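Local coordinates for protein ULam111 (Flavobacterium sp., PDB 5WUT) that probably hydrolyses the beta-1,3-glucosidic linkages of laminarin, acting as a laminarinase of glycoside hydrolase family 16 built on a beta-jelly-roll fold, at residues 85-90 with 99-104; 134-139 with 182-187; 163-168 with 172-177. All blocks are in the same frame, centred on the assembly; numbering follows the deposited sequence.

Contact 1: 85-90 with 99-104; sequences IEARAK and PAFWML
The phenyl ring of F101 is met by two residues of 85-90: I85 CG2 lies at its edge, close to the ring plane, 4.2 Å from F101 CZ, while A87 CB approaches obliquely and stands 3.6 Å from F101 CE2. This is packing between the facing sheets of the jelly-roll beta-sandwich. The methyl of A87 is equally near CD2, so it meets the CD2-CE2 bond of the ring obliquely. A second flat group, the indole of W102, belongs to the neighbouring position and serves the other side of its strand; A100 O lies in the indole plane at its edge, and W102 NE1 is hydrogen-bonded to N205 OD1.

The evidence for sheet-to-sheet packing is geometric: the strand segments run nearly antiparallel, at 164°, yet their axes come no closer than 9.4 Å and no hydrogen bond passes between them. Side chains alone bridge the gap, and all four that touch are buried. F101 spans it because CG is anti to its backbone N (chi1 164°), which carries the ring out to A87. L122 and I231 also pack on F101, and F202 touches both I85 and M103, so the layer continues beyond the two segments.

Backbone hydrogen bonds join 85-90 to its sheet neighbours, strands 161-167 and 224-234: I85 pairs with I165, A87 with Y163, and R88 with D229 and Y230. On the face turned from F101, R88 NH1 makes a salt bridge to D229. At the other end of the contact I85 and M103 reach toward each other tip to tip; M103 bends at its last torsion (chi3 79°), and I85 CD1 meets the sulfur M103 SD at 3.9 Å and the methyl M103 CE at 4.0 Å.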
loop_
_atom_site.group_PDB
_atom_site.type_symbol
_atom_site.label_atom_id
_atom_site.label_comp_id
_atom_site.label_asym_id
_atom_site.label_seq_id
_atom_site.Cartn_x
_atom_site.Cartn_y
_atom_site.Cartn_z
ATOM N N ILE A 85 -0.355 -4.735 -15.637
ATOM C CA ILE A 85 -1.745 -5.142 -15.809
ATOM C C ILE A 85 -2.523 -4.658 -14.585
ATOM O O ILE A 85 -2.144 -4.948 -13.461
ATOM C CB ILE A 85 -1.853 -6.659 -15.991
ATOM C CG1 ILE A 85 -1.223 -7.086 -17.324
ATOM C CG2 ILE A 85 -3.301 -7.114 -15.888
ATOM C CD1 ILE A 85 -0.962 -8.555 -17.431
ATOM N N GLU A 86 -3.582 -3.886 -14.804
ATOM C CA GLU A 86 -4.299 -3.225 -13.698
ATOM C C GLU A 86 -5.804 -3.387 -13.803
ATOM O O GLU A 86 -6.371 -3.197 -14.886
ATOM C CB GLU A 86 -3.942 -1.727 -13.683
ATOM C CG GLU A 86 -4.639 -0.890 -12.605
ATOM C CD GLU A 86 -4.306 0.597 -12.772
ATOM O OE1 GLU A 86 -3.212 1.029 -12.340
ATOM O OE2 GLU A 86 -5.123 1.327 -13.373
ATOM N N ALA A 87 -6.446 -3.732 -12.685
ATOM C CA ALA A 87 -7.898 -3.785 -12.613
ATOM C C ALA A 87 -8.396 -2.832 -11.547
ATOM O O ALA A 87 -7.730 -2.611 -10.539
ATOM C CB ALA A 87 -8.393 -5.208 -12.314
ATOM N N ARG A 88 -9.556 -2.237 -11.787
ATOM C CA ARG A 88 -10.200 -1.381 -10.804
ATOM C C ARG A 88 -11.494 -2.064 -10.416
ATOM O O ARG A 88 -12.305 -2.391 -11.286
ATOM C CB ARG A 88 -10.445 0.019 -11.378
ATOM C CG ARG A 88 -11.127 0.954 -10.413
ATOM C CD ARG A 88 -11.172 2.378 -10.943
ATOM N NE ARG A 88 -11.697 3.277 -9.924
ATOM C CZ ARG A 88 -12.960 3.688 -9.851
ATOM N NH1 ARG A 88 -13.849 3.290 -10.737
ATOM N NH2 ARG A 88 -13.330 4.502 -8.876
ATOM N N ALA A 89 -11.682 -2.332 -9.127
ATOM C CA ALA A 89 -12.826 -3.137 -8.723
ATOM C C ALA A 89 -13.328 -2.811 -7.329
ATOM O O ALA A 89 -12.607 -2.247 -6.506
ATOM C CB ALA A 89 -12.486 -4.617 -8.813
ATOM N N LYS A 90 -14.588 -3.175 -7.092
ATOM C CA LYS A 90 -15.248 -3.006 -5.793
ATOM C C LYS A 90 -15.692 -4.384 -5.296
ATOM O O LYS A 90 -16.259 -5.166 -6.068
ATOM C CB LYS A 90 -16.426 -2.034 -5.927
ATOM C CG LYS A 90 -17.242 -1.823 -4.658
ATOM C CD LYS A 90 -18.313 -0.769 -4.893
ATOM C CE LYS A 90 -18.973 -0.330 -3.592
ATOM N NZ LYS A 90 -19.629 -1.449 -2.861
ATOM N N PRO A 99 -14.335 -13.376 -4.226
ATOM C CA PRO A 99 -14.090 -12.737 -5.516
ATOM C C PRO A 99 -12.628 -12.840 -5.923
ATOM O O PRO A 99 -11.737 -12.841 -5.062
ATOM C CB PRO A 99 -14.481 -11.289 -5.257
ATOM C CG PRO A 99 -14.083 -11.071 -3.833
ATOM C CD PRO A 99 -14.507 -12.373 -3.159
ATOM N N ALA A 100 -12.383 -12.922 -7.226
ATOM C CA ALA A 100 -11.012 -13.013 -7.705
ATOM C C ALA A 100 -10.839 -12.435 -9.099
ATOM O O ALA A 100 -11.717 -12.545 -9.948
ATOM C CB ALA A 100 -10.552 -14.455 -7.687
ATOM N N PHE A 101 -9.683 -11.821 -9.323
ATOM C CA PHE A 101 -9.204 -11.459 -10.657
ATOM C C PHE A 101 -7.799 -12.027 -10.765
ATOM O O PHE A 101 -6.941 -11.738 -9.928
ATOM C CB PHE A 101 -9.219 -9.931 -10.867
ATOM C CG PHE A 101 -8.388 -9.467 -12.043
ATOM C CD1 PHE A 101 -8.687 -9.895 -13.324
ATOM C CD2 PHE A 101 -7.307 -8.607 -11.862
ATOM C CE1 PHE A 101 -7.927 -9.477 -14.415
ATOM C CE2 PHE A 101 -6.539 -8.190 -12.954
ATOM C CZ PHE A 101 -6.861 -8.626 -14.228
ATOM N N TRP A 102 -7.561 -12.857 -11.769
ATOM C CA TRP A 102 -6.343 -13.651 -11.789
ATOM C C TRP A 102 -6.012 -14.110 -13.197
ATOM O O TRP A 102 -6.719 -13.748 -14.142
ATOM C CB TRP A 102 -6.487 -14.842 -10.812
ATOM C CG TRP A 102 -7.722 -15.717 -10.973
ATOM C CD1 TRP A 102 -9.024 -15.344 -10.827
ATOM C CD2 TRP A 102 -7.729 -17.125 -11.234
ATOM N NE1 TRP A 102 -9.859 -16.444 -11.009
ATOM C CE2 TRP A 102 -9.080 -17.543 -11.260
ATOM C CE3 TRP A 102 -6.722 -18.070 -11.468
ATOM C CZ2 TRP A 102 -9.448 -18.862 -11.514
ATOM C CZ3 TRP A 102 -7.089 -19.392 -11.718
ATOM C CH2 TRP A 102 -8.450 -19.768 -11.733
ATOM N N MET A 103 -4.892 -14.815 -13.355
ATOM C CA MET A 103 -4.431 -15.246 -14.678
ATOM C C MET A 103 -3.921 -16.675 -14.686
ATOM O O MET A 103 -3.391 -17.144 -13.685
ATOM C CB MET A 103 -3.322 -14.313 -15.197
ATOM C CG MET A 103 -3.756 -12.872 -15.285
ATOM S SD MET A 103 -2.502 -11.789 -15.975
ATOM C CE MET A 103 -2.679 -12.133 -17.722
ATOM N N LEU A 104 -4.090 -17.356 -15.823
ATOM C CA LEU A 104 -3.581 -18.712 -16.016
ATOM C C LEU A 104 -2.726 -18.820 -17.263
ATOM O O LEU A 104 -2.958 -18.108 -18.240
ATOM C CB LEU A 104 -4.740 -19.712 -16.104
ATOM C CG LEU A 104 -5.336 -20.108 -14.763
ATOM C CD1 LEU A 104 -6.668 -20.852 -14.978
ATOM C CD2 LEU A 104 -4.342 -20.992 -14.013
#

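Contact 2: 134-139 with 182-187; sequences TSLHTT and YTFNPT
The side chains of Y182 and T134 pass alongside one another, pointing opposite ways, across the gap between two layers of the jelly-roll beta-sandwich. The strand parts 134-137 and 182-184 run almost parallel, at 18°, but their axes stay 8.3 Å apart and no hydrogen bond crosses, so this is side-chain packing and not strand pairing.

Followed outward, Y182 begins at CB, which rests 3.5 Å from T134 OG1. With CG anti to its own backbone N (chi1 175°), the ring is carried along 134-137: CG and CD2 still border the same hydroxyl, CD2 at 3.6 Å from T134 OG1, and CD2 also passes the threonine carbonyl, 3.7 Å from T134 O. Further out, CE2 takes up L136, whose CD2 lies 3.7 Å away at the ring edge, near its plane. At the tip, the phenol oxygen OH is 4.0 Å from L136 CD2. Beyond the two segments the ring meets that of F174, their planes about 35° apart, and touches K149 and N147. Replacing Y182 by a serine would probably leave L136 CD2 without its ring edge and open a gap alongside T134.

The same leucine methyl also serves F184, which meets L136 at a slant through CB and the ring atoms CG and CD2. P186 CD, two residues on in the same segment, lies over the centre of one face of that ring. I119, Y196 and F174 also pack on L136. The closest approach of L136 to the phenylalanine is through one methyl, L136 CD2 standing 3.7 Å from F184 CB.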
loop_
_atom_site.group_PDB
_atom_site.type_symbol
_atom_site.label_atom_id
_atom_site.label_comp_id
_atom_site.label_asym_id
_atom_site.label_seq_id
_atom_site.Cartn_x
_atom_site.Cartn_y
_atom_site.Cartn_z
ATOM N N THR A 134 -2.054 -11.826 -2.525
ATOM C CA THR A 134 -1.414 -11.819 -3.842
ATOM C C THR A 134 -0.501 -13.025 -3.882
ATOM O O THR A 134 0.296 -13.212 -2.963
ATOM C CB THR A 134 -0.616 -10.535 -4.094
ATOM O OG1 THR A 134 0.312 -10.337 -3.019
ATOM C CG2 THR A 134 -1.548 -9.344 -4.166
ATOM N N SER A 135 -0.636 -13.857 -4.919
ATOM C CA SER A 135 -0.020 -15.185 -4.922
ATOM C C SER A 135 0.368 -15.673 -6.299
ATOM O O SER A 135 -0.137 -15.188 -7.320
ATOM C CB SER A 135 -0.962 -16.232 -4.319
ATOM O OG SER A 135 -1.659 -15.751 -3.185
ATOM N N LEU A 136 1.231 -16.684 -6.290
ATOM C CA LEU A 136 1.599 -17.466 -7.477
ATOM C C LEU A 136 1.353 -18.939 -7.189
ATOM O O LEU A 136 1.561 -19.381 -6.073
ATOM C CB LEU A 136 3.067 -17.282 -7.858
ATOM C CG LEU A 136 3.561 -15.927 -8.365
ATOM C CD1 LEU A 136 2.656 -15.285 -9.405
ATOM C CD2 LEU A 136 3.786 -15.010 -7.195
ATOM N N HIS A 137 0.910 -19.685 -8.199
ATOM C CA HIS A 137 0.847 -21.143 -8.121
ATOM C C HIS A 137 1.629 -21.709 -9.288
ATOM O O HIS A 137 1.470 -21.262 -10.433
ATOM C CB HIS A 137 -0.591 -21.651 -8.166
ATOM C CG HIS A 137 -1.420 -21.162 -7.032
ATOM N ND1 HIS A 137 -1.674 -21.925 -5.914
ATOM C CD2 HIS A 137 -2.023 -19.969 -6.824
ATOM C CE1 HIS A 137 -2.416 -21.228 -5.073
ATOM N NE2 HIS A 137 -2.638 -20.036 -5.601
ATOM N N THR A 138 2.514 -22.650 -8.986
ATOM C CA THR A 138 3.405 -23.267 -9.966
ATOM C C THR A 138 3.622 -24.724 -9.568
ATOM O O THR A 138 3.204 -25.134 -8.489
ATOM C CB THR A 138 4.772 -22.571 -10.001
ATOM O OG1 THR A 138 5.402 -22.754 -8.731
ATOM C CG2 THR A 138 4.634 -21.083 -10.244
ATOM N N THR A 139 4.347 -25.481 -10.385
ATOM C CA THR A 139 4.719 -26.833 -9.958
ATOM C C THR A 139 5.526 -26.794 -8.653
ATOM O O THR A 139 5.311 -27.610 -7.751
ATOM C CB THR A 139 5.509 -27.557 -11.047
ATOM O OG1 THR A 139 4.601 -27.955 -12.074
ATOM C CG2 THR A 139 6.198 -28.804 -10.495
ATOM N N TYR A 182 4.114 -6.924 -2.758
ATOM C CA TYR A 182 4.708 -8.257 -2.844
ATOM C C TYR A 182 5.527 -8.386 -4.123
ATOM O O TYR A 182 5.109 -7.912 -5.186
ATOM C CB TYR A 182 3.618 -9.346 -2.795
ATOM C CG TYR A 182 4.109 -10.767 -2.992
ATOM C CD1 TYR A 182 5.141 -11.293 -2.213
ATOM C CD2 TYR A 182 3.514 -11.595 -3.935
ATOM C CE1 TYR A 182 5.596 -12.593 -2.405
ATOM C CE2 TYR A 182 3.950 -12.900 -4.119
ATOM C CZ TYR A 182 4.983 -13.390 -3.353
ATOM O OH TYR A 182 5.421 -14.682 -3.572
ATOM N N THR A 183 6.684 -9.032 -4.016
ATOM C CA THR A 183 7.539 -9.279 -5.166
ATOM C C THR A 183 7.985 -10.738 -5.190
ATOM O O THR A 183 8.421 -11.281 -4.175
ATOM C CB THR A 183 8.792 -8.376 -5.152
ATOM O OG1 THR A 183 8.400 -7.001 -5.250
ATOM C CG2 THR A 183 9.710 -8.728 -6.308
ATOM N N PHE A 184 7.856 -11.379 -6.346
ATOM C CA PHE A 184 8.380 -12.727 -6.536
ATOM C C PHE A 184 9.452 -12.634 -7.607
ATOM O O PHE A 184 9.190 -12.212 -8.740
ATOM C CB PHE A 184 7.260 -13.708 -6.928
ATOM C CG PHE A 184 7.723 -15.130 -7.143
ATOM C CD1 PHE A 184 8.332 -15.839 -6.121
ATOM C CD2 PHE A 184 7.504 -15.764 -8.362
ATOM C CE1 PHE A 184 8.750 -17.154 -6.315
ATOM C CE2 PHE A 184 7.911 -17.077 -8.566
ATOM C CZ PHE A 184 8.532 -17.773 -7.538
ATOM N N ASN A 185 10.676 -12.977 -7.224
ATOM C CA ASN A 185 11.818 -12.893 -8.118
ATOM C C ASN A 185 12.801 -13.994 -7.778
ATOM O O ASN A 185 13.828 -13.747 -7.144
ATOM C CB ASN A 185 12.487 -11.517 -8.004
ATOM C CG ASN A 185 13.633 -11.336 -8.985
ATOM O OD1 ASN A 185 14.075 -12.286 -9.628
ATOM N ND2 ASN A 185 14.118 -10.104 -9.104
ATOM N N PRO A 186 12.488 -15.219 -8.185
ATOM C CA PRO A 186 13.418 -16.316 -7.901
ATOM C C PRO A 186 14.660 -16.265 -8.782
ATOM O O PRO A 186 14.570 -15.918 -9.950
ATOM C CB PRO A 186 12.583 -17.560 -8.203
ATOM C CG PRO A 186 11.563 -17.098 -9.217
ATOM C CD PRO A 186 11.243 -15.682 -8.829
ATOM N N THR A 187 15.805 -16.648 -8.229
ATOM C CA THR A 187 17.055 -16.591 -8.972
ATOM C C THR A 187 17.125 -17.777 -9.929
ATOM O O THR A 187 17.732 -17.699 -10.995
ATOM C CB THR A 187 18.269 -16.599 -8.032
ATOM O OG1 THR A 187 18.163 -17.709 -7.136
ATOM C CG2 THR A 187 18.317 -15.305 -7.224
#

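Contact 3: 163-168 with 172-177; sequences YAIDWT and MDFFVD
The carbonyl oxygen of D173 receives two contacts from successive groups of the opposite strand: D166 N donates a hydrogen bond to it at 2.8 Å, and I165 CA offers a C-H contact to D173 O at 3.0 Å. The nitrogen sits 23° off the carbonyl plane. A164 O is gripped likewise, by F175 N at 2.8 Å in a bond nearly straight at the hydrogen (170°), though F175 N stands above the A164 carbonyl plane, and by a CA-H...O contact from F174 CA. Return bonds from A164 N to F175 O and from D173 N to D166 O complete the ladder of an antiparallel beta hairpin, with A164-F175 and D166-D173 as hydrogen-bonded pairs.

One face carries Y163, I165, W167, M172, F174 and V176. There I165 and F174 lie side by side, and I165 CG2 sits over the phenyl ring, 4.0 Å from the F174 centroid, a CH-pi contact. Next to it M172, bent at chi2 (80°) and chi3, folds back on W167: its CE is over a face of the five-membered ring, and SD, 3.5 Å from W167 CB, makes a Met-aromatic contact at an oblique angle. W167 NE1 is hydrogen-bonded to Y196 O.

On the other face F175 turns its ring edge to D166, with CE1 3.7 Å from D166 CB. Here too D166 OD2 and D173 OD1 stand 4.7 Å apart. Any repulsion between these carboxylates, if both are charged, is probably eased by the salt bridge of D173 to K171 and its hydrogen bond to T183. One face is thus largely apolar, while the other mixes A164 and F175 with the two aspartates.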
loop_
_atom_site.group_PDB
_atom_site.type_symbol
_atom_site.label_atom_id
_atom_site.label_comp_id
_atom_site.label_asym_id
_atom_site.label_seq_id
_atom_site.Cartn_x
_atom_site.Cartn_y
_atom_site.Cartn_z
ATOM N N TYR A 163 -5.863 -3.033 -8.357
ATOM C CA TYR A 163 -5.109 -4.262 -8.165
ATOM C C TYR A 163 -4.273 -4.477 -9.398
ATOM O O TYR A 163 -4.827 -4.498 -10.486
ATOM C CB TYR A 163 -6.056 -5.446 -7.933
ATOM C CG TYR A 163 -7.021 -5.258 -6.789
ATOM C CD1 TYR A 163 -8.209 -4.546 -6.947
ATOM C CD2 TYR A 163 -6.766 -5.827 -5.543
ATOM C CE1 TYR A 163 -9.094 -4.383 -5.884
ATOM C CE2 TYR A 163 -7.645 -5.681 -4.494
ATOM C CZ TYR A 163 -8.810 -4.960 -4.662
ATOM O OH TYR A 163 -9.688 -4.817 -3.588
ATOM N N ALA A 164 -2.951 -4.596 -9.255
ATOM C CA ALA A 164 -2.109 -4.647 -10.440
ATOM C C ALA A 164 -0.879 -5.522 -10.274
ATOM O O ALA A 164 -0.474 -5.843 -9.157
ATOM C CB ALA A 164 -1.681 -3.231 -10.834
ATOM N N ILE A 165 -0.292 -5.908 -11.407
ATOM C CA ILE A 165 1.022 -6.540 -11.419
ATOM C C ILE A 165 1.925 -5.839 -12.420
ATOM O O ILE A 165 1.452 -5.295 -13.416
ATOM C CB ILE A 165 0.971 -8.042 -11.776
ATOM C CG1 ILE A 165 0.245 -8.273 -13.105
ATOM C CG2 ILE A 165 0.295 -8.817 -10.664
ATOM C CD1 ILE A 165 0.342 -9.715 -13.610
ATOM N N ASP A 166 3.221 -5.836 -12.135
ATOM C CA ASP A 166 4.215 -5.508 -13.151
ATOM C C ASP A 166 4.983 -6.788 -13.383
ATOM O O ASP A 166 5.678 -7.287 -12.499
ATOM C CB ASP A 166 5.128 -4.362 -12.726
ATOM C CG ASP A 166 5.935 -3.801 -13.903
ATOM O OD1 ASP A 166 5.517 -4.001 -15.060
ATOM O OD2 ASP A 166 6.951 -3.130 -13.672
ATOM N N TRP A 167 4.828 -7.327 -14.581
ATOM C CA TRP A 167 5.279 -8.662 -14.921
ATOM C C TRP A 167 6.355 -8.569 -15.983
ATOM O O TRP A 167 6.120 -8.038 -17.076
ATOM C CB TRP A 167 4.069 -9.467 -15.408
ATOM C CG TRP A 167 4.315 -10.802 -16.062
ATOM C CD1 TRP A 167 5.417 -11.615 -15.959
ATOM C CD2 TRP A 167 3.401 -11.477 -16.921
ATOM N NE1 TRP A 167 5.241 -12.753 -16.716
ATOM C CE2 TRP A 167 4.008 -12.692 -17.317
ATOM C CE3 TRP A 167 2.125 -11.163 -17.409
ATOM C CZ2 TRP A 167 3.385 -13.589 -18.178
ATOM C CZ3 TRP A 167 1.512 -12.055 -18.257
ATOM C CH2 TRP A 167 2.137 -13.254 -18.632
ATOM N N THR A 168 7.551 -9.049 -15.651
ATOM C CA THR A 168 8.653 -9.100 -16.617
ATOM C C THR A 168 9.262 -10.495 -16.645
ATOM O O THR A 168 8.834 -11.383 -15.921
ATOM C CB THR A 168 9.770 -8.082 -16.288
ATOM O OG1 THR A 168 10.450 -8.507 -15.098
ATOM C CG2 THR A 168 9.205 -6.694 -16.077
ATOM N N MET A 172 7.926 -10.618 -10.732
ATOM C CA MET A 172 6.508 -10.325 -10.647
ATOM C C MET A 172 6.264 -9.413 -9.454
ATOM O O MET A 172 6.428 -9.846 -8.307
ATOM C CB MET A 172 5.709 -11.621 -10.496
ATOM C CG MET A 172 4.220 -11.488 -10.762
ATOM S SD MET A 172 3.866 -11.483 -12.532
ATOM C CE MET A 172 4.256 -13.167 -12.985
ATOM N N ASP A 173 5.893 -8.163 -9.720
ATOM C CA ASP A 173 5.557 -7.195 -8.667
ATOM C C ASP A 173 4.043 -7.067 -8.554
ATOM O O ASP A 173 3.356 -6.992 -9.582
ATOM C CB ASP A 173 6.122 -5.804 -8.969
ATOM C CG ASP A 173 7.625 -5.691 -8.779
ATOM O OD1 ASP A 173 8.222 -4.847 -9.476
ATOM O OD2 ASP A 173 8.218 -6.382 -7.937
ATOM N N PHE A 174 3.523 -7.010 -7.331
ATOM C CA PHE A 174 2.090 -6.857 -7.110
ATOM C C PHE A 174 1.799 -5.533 -6.409
ATOM O O PHE A 174 2.494 -5.189 -5.443
ATOM C CB PHE A 174 1.543 -8.007 -6.249
ATOM C CG PHE A 174 1.638 -9.378 -6.889
ATOM C CD1 PHE A 174 2.856 -10.048 -6.965
ATOM C CD2 PHE A 174 0.490 -10.027 -7.349
ATOM C CE1 PHE A 174 2.933 -11.333 -7.534
ATOM C CE2 PHE A 174 0.559 -11.295 -7.907
ATOM C CZ PHE A 174 1.779 -11.947 -8.005
ATOM N N PHE A 175 0.787 -4.806 -6.884
ATOM C CA PHE A 175 0.435 -3.491 -6.345
ATOM C C PHE A 175 -1.025 -3.400 -5.958
ATOM O O PHE A 175 -1.903 -3.860 -6.687
ATOM C CB PHE A 175 0.729 -2.371 -7.362
ATOM C CG PHE A 175 2.127 -2.367 -7.900
ATOM C CD1 PHE A 175 2.498 -3.225 -8.928
ATOM C CD2 PHE A 175 3.066 -1.461 -7.423
ATOM C CE1 PHE A 175 3.781 -3.215 -9.423
ATOM C CE2 PHE A 175 4.344 -1.428 -7.926
ATOM C CZ PHE A 175 4.715 -2.312 -8.933
ATOM N N VAL A 176 -1.295 -2.793 -4.810
ATOM C CA VAL A 176 -2.649 -2.420 -4.479
ATOM C C VAL A 176 -2.672 -0.926 -4.249
ATOM O O VAL A 176 -1.841 -0.407 -3.500
ATOM C CB VAL A 176 -3.164 -3.182 -3.239
ATOM C CG1 VAL A 176 -4.608 -2.791 -2.938
ATOM C CG2 VAL A 176 -3.069 -4.680 -3.487
ATOM N N ASP A 177 -3.587 -0.236 -4.930
ATOM C CA ASP A 177 -3.656 1.222 -4.896
ATOM C C ASP A 177 -2.281 1.836 -5.107
ATOM O O ASP A 177 -1.899 2.791 -4.432
ATOM C CB ASP A 177 -4.280 1.699 -3.577
ATOM C CG ASP A 177 -5.735 1.283 -3.439
ATOM O OD1 ASP A 177 -6.424 1.120 -4.462
ATOM O OD2 ASP A 177 -6.198 1.124 -2.304
#

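Contacts 1 and 2 bridge facing layers through side chains alone, whereas contact 3 is pairing within a layer and adds backbone hydrogen bonds. Contact 1 is central, its centre about 5 Å from that of the chain, and wholly buried; contact 2, centred about 16 Å from it, is only partly buried; the centre of contact 3 lies between, at about 13 Å. Strand 161-167 of contact 3 neighbours 83-90 of contact 1, hydrogen-bonded through A87 N and Y163 O, and strand 172-176 neighbours 179-184 of contact 2, through F174 N and Y182 O. The hairpin therefore ties the two packing contacts, which do not touch each other, and alone of the three meets the second subunit.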